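NEQ263 (Nanoarchaeum equitans Kin4-M, PDB 5BN3) probably binds nucleotide as one of the two kinds of subunit in the NeqA-NeqB catalytic core complex of an archaeal ATP synthase. Local coordinates at residues B[97-101]-B[102-106]; B[210-213]-B[214-218]. One frame throughout, in Å; residues are numbered along the deposited sequence.

Interaction 1. Residues B[97-101]-B[102-106]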
loop_
_atom_site.group_PDB
_atom_site.type_symbol
_atom_site.label_atom_id
_atom_site.label_comp_id
_atom_site.label_asym_id
_atom_site.label_seq_id
_atom_site.Cartn_x
_atom_site.Cartn_y
_atom_site.Cartn_z
ATOM N N LEU B 97 5.334 30.094 24.001
ATOM C CA LEU B 97 6.037 29.136 24.847
ATOM C C LEU B 97 5.078 28.059 25.345
ATOM O O LEU B 97 3.867 28.274 25.400
ATOM C CB LEU B 97 6.669 29.853 26.043
ATOM C CG LEU B 97 7.684 30.963 25.757
ATOM C CD1 LEU B 97 7.914 31.819 26.992
ATOM C CD2 LEU B 97 8.995 30.371 25.285
ATOM N N ALA B 98 5.619 26.902 25.711
ATOM C CA ALA B 98 4.808 25.850 26.315
ATOM C C ALA B 98 4.324 26.284 27.694
ATOM O O ALA B 98 5.076 26.888 28.465
ATOM C CB ALA B 98 5.601 24.560 26.419
ATOM N N ILE B 99 3.066 25.986 28.004
ATOM C CA ILE B 99 2.533 26.248 29.337
ATOM C C ILE B 99 3.060 25.209 30.329
ATOM O O ILE B 99 3.115 24.016 30.027
ATOM C CB ILE B 99 0.985 26.243 29.332
ATOM C CG1 ILE B 99 0.452 27.383 28.458
ATOM C CG2 ILE B 99 0.435 26.381 30.739
ATOM C CD1 ILE B 99 -1.063 27.390 28.311
ATOM N N ASN B 100 3.466 25.673 31.507
ATOM C CA ASN B 100 3.892 24.788 32.582
ATOM C C ASN B 100 2.683 24.040 33.144
ATOM O O ASN B 100 1.746 24.666 33.639
ATOM C CB ASN B 100 4.545 25.627 33.683
ATOM C CG ASN B 100 5.295 24.792 34.700
ATOM O OD1 ASN B 100 4.993 23.616 34.911
ATOM N ND2 ASN B 100 6.275 25.409 35.350
ATOM N N PRO B 101 2.696 22.696 33.069
ATOM C CA PRO B 101 1.566 21.904 33.577
ATOM C C PRO B 101 1.338 22.089 35.077
ATOM O O PRO B 101 0.234 21.828 35.556
ATOM C CB PRO B 101 1.972 20.455 33.264
ATOM C CG PRO B 101 3.452 20.497 33.051
ATOM C CD PRO B 101 3.742 21.849 32.473
ATOM N N TYR B 102 2.363 22.531 35.803
ATOM C CA TYR B 102 2.209 22.876 37.214
ATOM C C TYR B 102 1.305 24.095 37.358
ATOM O O TYR B 102 0.604 24.246 38.358
ATOM C CB TYR B 102 3.574 23.158 37.855
ATOM C CG TYR B 102 3.512 23.548 39.320
ATOM C CD1 TYR B 102 3.349 22.586 40.308
ATOM C CD2 TYR B 102 3.633 24.874 39.715
ATOM C CE1 TYR B 102 3.295 22.937 41.649
ATOM C CE2 TYR B 102 3.580 25.232 41.053
ATOM C CZ TYR B 102 3.411 24.260 42.014
ATOM O OH TYR B 102 3.360 24.613 43.342
ATOM N N ALA B 103 1.323 24.958 36.348
ATOM C CA ALA B 103 0.556 26.200 36.380
ATOM C C ALA B 103 -0.877 26.032 35.881
ATOM O O ALA B 103 -1.701 26.934 36.041
ATOM C CB ALA B 103 1.263 27.270 35.576
ATOM N N ARG B 104 -1.172 24.888 35.272
ATOM C CA ARG B 104 -2.506 24.634 34.735
ATOM C C ARG B 104 -3.533 24.306 35.811
ATOM O O ARG B 104 -3.189 23.890 36.919
ATOM C CB ARG B 104 -2.478 23.470 33.739
ATOM C CG ARG B 104 -1.853 23.779 32.391
ATOM C CD ARG B 104 -1.960 22.569 31.468
ATOM N NE ARG B 104 -1.373 22.813 30.153
ATOM C CZ ARG B 104 -2.029 23.366 29.139
ATOM N NH1 ARG B 104 -3.293 23.736 29.293
ATOM N NH2 ARG B 104 -1.425 23.556 27.975
ATOM N N LYS B 105 -4.800 24.502 35.459
ATOM C CA LYS B 105 -5.917 23.949 36.211
ATOM C C LYS B 105 -6.722 23.075 35.256
ATOM O O LYS B 105 -6.979 23.472 34.118
ATOM C CB LYS B 105 -6.802 25.064 36.769
ATOM C CG LYS B 105 -8.083 24.563 37.422
ATOM C CD LYS B 105 -8.960 25.723 37.867
ATOM C CE LYS B 105 -10.355 25.249 38.243
ATOM N NZ LYS B 105 -11.276 26.393 38.493
ATOM N N VAL B 106 -7.109 21.885 35.705
ATOM C CA VAL B 106 -7.898 20.987 34.869
ATOM C C VAL B 106 -9.317 21.525 34.705
ATOM O O VAL B 106 -9.984 21.820 35.695
ATOM C CB VAL B 106 -7.952 19.567 35.463
ATOM C CG1 VAL B 106 -8.776 18.651 34.575
ATOM C CG2 VAL B 106 -6.545 19.012 35.629
HETATM O O HOH W 1 1.295 21.884 29.749
#

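Interaction 2. Residues B[210-213]-B[214-218]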
loop_
_atom_site.group_PDB
_atom_site.type_symbol
_atom_site.label_atom_id
_atom_site.label_comp_id
_atom_site.label_asym_id
_atom_site.label_seq_id
_atom_site.Cartn_x
_atom_site.Cartn_y
_atom_site.Cartn_z
ATOM N N ALA B 210 -4.746 35.174 21.592
ATOM C CA ALA B 210 -5.593 34.477 22.555
ATOM C C ALA B 210 -4.920 34.339 23.917
ATOM O O ALA B 210 -5.557 34.530 24.953
ATOM C CB ALA B 210 -5.983 33.116 22.019
ATOM N N GLU B 211 -3.635 33.997 23.909
ATOM C CA GLU B 211 -2.870 33.851 25.146
ATOM C C GLU B 211 -2.704 35.189 25.856
ATOM O O GLU B 211 -2.690 35.248 27.085
ATOM C CB GLU B 211 -1.495 33.244 24.861
ATOM C CG GLU B 211 -1.516 31.764 24.514
ATOM C CD GLU B 211 -0.154 31.256 24.089
ATOM O OE1 GLU B 211 0.692 32.084 23.683
ATOM O OE2 GLU B 211 0.075 30.030 24.163
ATOM N N TYR B 212 -2.562 36.258 25.079
ATOM C CA TYR B 212 -2.465 37.600 25.640
ATOM C C TYR B 212 -3.774 37.984 26.316
ATOM O O TYR B 212 -3.785 38.428 27.462
ATOM C CB TYR B 212 -2.115 38.617 24.547
ATOM C CG TYR B 212 -2.183 40.054 25.012
ATOM C CD1 TYR B 212 -1.157 40.610 25.764
ATOM C CD2 TYR B 212 -3.273 40.855 24.699
ATOM C CE1 TYR B 212 -1.216 41.921 26.193
ATOM C CE2 TYR B 212 -3.341 42.168 25.125
ATOM C CZ TYR B 212 -2.309 42.694 25.869
ATOM O OH TYR B 212 -2.371 44.000 26.294
ATOM N N LEU B 213 -4.879 37.808 25.601
ATOM C CA LEU B 213 -6.196 38.163 26.121
ATOM C C LEU B 213 -6.588 37.332 27.345
ATOM O O LEU B 213 -7.117 37.862 28.323
ATOM C CB LEU B 213 -7.256 38.020 25.023
ATOM C CG LEU B 213 -7.177 39.000 23.850
ATOM C CD1 LEU B 213 -8.284 38.745 22.838
ATOM C CD2 LEU B 213 -7.251 40.424 24.360
ATOM N N ALA B 214 -6.314 36.032 27.294
ATOM C CA ALA B 214 -6.745 35.122 28.352
ATOM C C ALA B 214 -5.862 35.173 29.595
ATOM O O ALA B 214 -6.360 35.153 30.722
ATOM C CB ALA B 214 -6.820 33.699 27.825
ATOM N N PHE B 215 -4.550 35.227 29.389
ATOM C CA PHE B 215 -3.607 35.049 30.491
ATOM C C PHE B 215 -2.917 36.335 30.945
ATOM O O PHE B 215 -2.241 36.343 31.973
ATOM C CB PHE B 215 -2.583 33.965 30.133
ATOM C CG PHE B 215 -3.212 32.650 29.762
ATOM C CD1 PHE B 215 -4.321 32.182 30.452
ATOM C CD2 PHE B 215 -2.715 31.896 28.709
ATOM C CE1 PHE B 215 -4.915 30.978 30.112
ATOM C CE2 PHE B 215 -3.304 30.690 28.362
ATOM C CZ PHE B 215 -4.405 30.231 29.065
ATOM N N GLU B 216 -3.083 37.413 30.186
ATOM C CA GLU B 216 -2.581 38.720 30.607
ATOM C C GLU B 216 -3.721 39.673 30.947
ATOM O O GLU B 216 -3.619 40.466 31.881
ATOM C CB GLU B 216 -1.668 39.340 29.541
ATOM C CG GLU B 216 -0.264 38.752 29.486
ATOM C CD GLU B 216 0.786 39.800 29.161
ATOM O OE1 GLU B 216 0.430 40.996 29.098
ATOM O OE2 GLU B 216 1.966 39.431 28.979
ATOM N N LYS B 217 -4.810 39.590 30.190
ATOM C CA LYS B 217 -5.971 40.437 30.441
ATOM C C LYS B 217 -7.065 39.672 31.184
ATOM O O LYS B 217 -8.175 40.180 31.363
ATOM C CB LYS B 217 -6.506 41.024 29.130
ATOM C CG LYS B 217 -5.460 41.783 28.325
ATOM C CD LYS B 217 -4.789 42.880 29.145
ATOM C CE LYS B 217 -5.757 43.998 29.502
ATOM N NZ LYS B 217 -5.124 45.034 30.376
ATOM N N ASN B 218 -6.739 38.453 31.611
ATOM C CA ASN B 218 -7.625 37.638 32.448
ATOM C C ASN B 218 -9.031 37.416 31.889
ATOM O O ASN B 218 -10.017 37.561 32.611
ATOM C CB ASN B 218 -7.720 38.223 33.864
ATOM C CG ASN B 218 -6.366 38.358 34.537
ATOM O OD1 ASN B 218 -5.362 37.821 34.066
ATOM N ND2 ASN B 218 -6.337 39.071 35.657
#

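Interaction 1. Residues B[97-101]-B[102-106]
The guanidinium of Arg104 carries Ile99 on one face: CG2 of Ile99 lies 3.9 Å above the plane, offset toward the rim, while water 1 sits at the edge in the plane. That water accepts from Arg104 NE at 2.9 Å and donates to Ile99 O, so it bridges the side chain to the backbone of the residue packed over it. The arginine chain, extended from CG to NE, crosses the isoleucine at about a right angle. The Asn100 and Tyr102 side chains run side by side, pointing the same way, amide and ring planes 51° apart; they touch at Tyr102 CB, 3.3 Å from Asn100 OD1, and the ring leads away. With CG anti to the backbone N (chi1 -167°), Asn100 brings OD1 to accept from Tyr102 N at 3.0 Å, an Asx turn whose donor stands above the carbonyl plane. Ala103 N donates to Asn100 O at 2.8 Å, and Arg104 N gives a weak bond to Pro101 O. Asn100 ND2 hydrogen-bonds to Leu87 O of the neighbouring V-type ATP synthase alpha chain, so an alanine in place of Asn100 would probably leave both Tyr102 N and that carbonyl without their mates. Arg104 NH1 hydrogen-bonds to Ser266 O and NH2 to Glu264 O. Each nitrogen of the buried guanidinium thus has an oxygen partner, and one amide both shapes the turn and joins it to the other subunit.

Interaction 2. Residues B[210-213]-B[214-218]
This is the C-terminal end of helix 196-215 in the nucleotide-binding domain, where helical hydrogen bonding runs out into a loop and side chains pack locally round the last turn. Ala214 N donates to Ala210 O at 2.9 Å, and Phe215 N to Glu211 O at 3.0 Å. At Tyr212 O the pattern forks: Glu216 N reaches it at 3.0 Å from above the carbonyl plane, and Lys217 N at 3.1 Å nearly in line with the C=O. One carbonyl therefore accepts from two successive amides as the chain leaves the helix. Tyr212 turns its CG opposite the backbone N (chi1 172°), which lays the ring beside both of these residues. Glu216 crosses it at about a right angle, OE1 lying 3.5 Å from Tyr212 CE1. Lys217, bent at chi2 and chi3, runs alongside and points the same way, its CG 3.9 Å from Tyr212 CE2. Phe215 CB rests 3.3 Å from Glu211 O, the same oxygen that its amide binds. Ala210 and Ala214 face Ile274 of strand 273-281, and Leu213 packs on Val221 of strand 220-226. Glu211 OE1 makes a salt bridge with Arg265 and Glu216 OE2 with Arg92. The doubly gripped carbonyl ties the exit loop to the helix end, while these bridges probably balance the two carboxylate charges.

In the fold
Following the chain from the N terminus, interaction 1 comes first, a tight turn in the loop between strands 91-93 and 110-111; interaction 2 follows at the end of helix 196-215, just before strand 220-226. Each closes only a local turn, and the two stand in series, neither nested nor crossed. Their centres are about 14 Å apart, yet they meet in space, Ile99 CD1 packing 4.0 Å from Phe215 CE2. This joins the loop to a helix lying against the parallel strands of the nucleotide-binding domain. Both also border the V-type ATP synthase alpha chain: 97-106 along its whole length, 210-218 through Glu211 and Phe215 against Tyr98 of that chain.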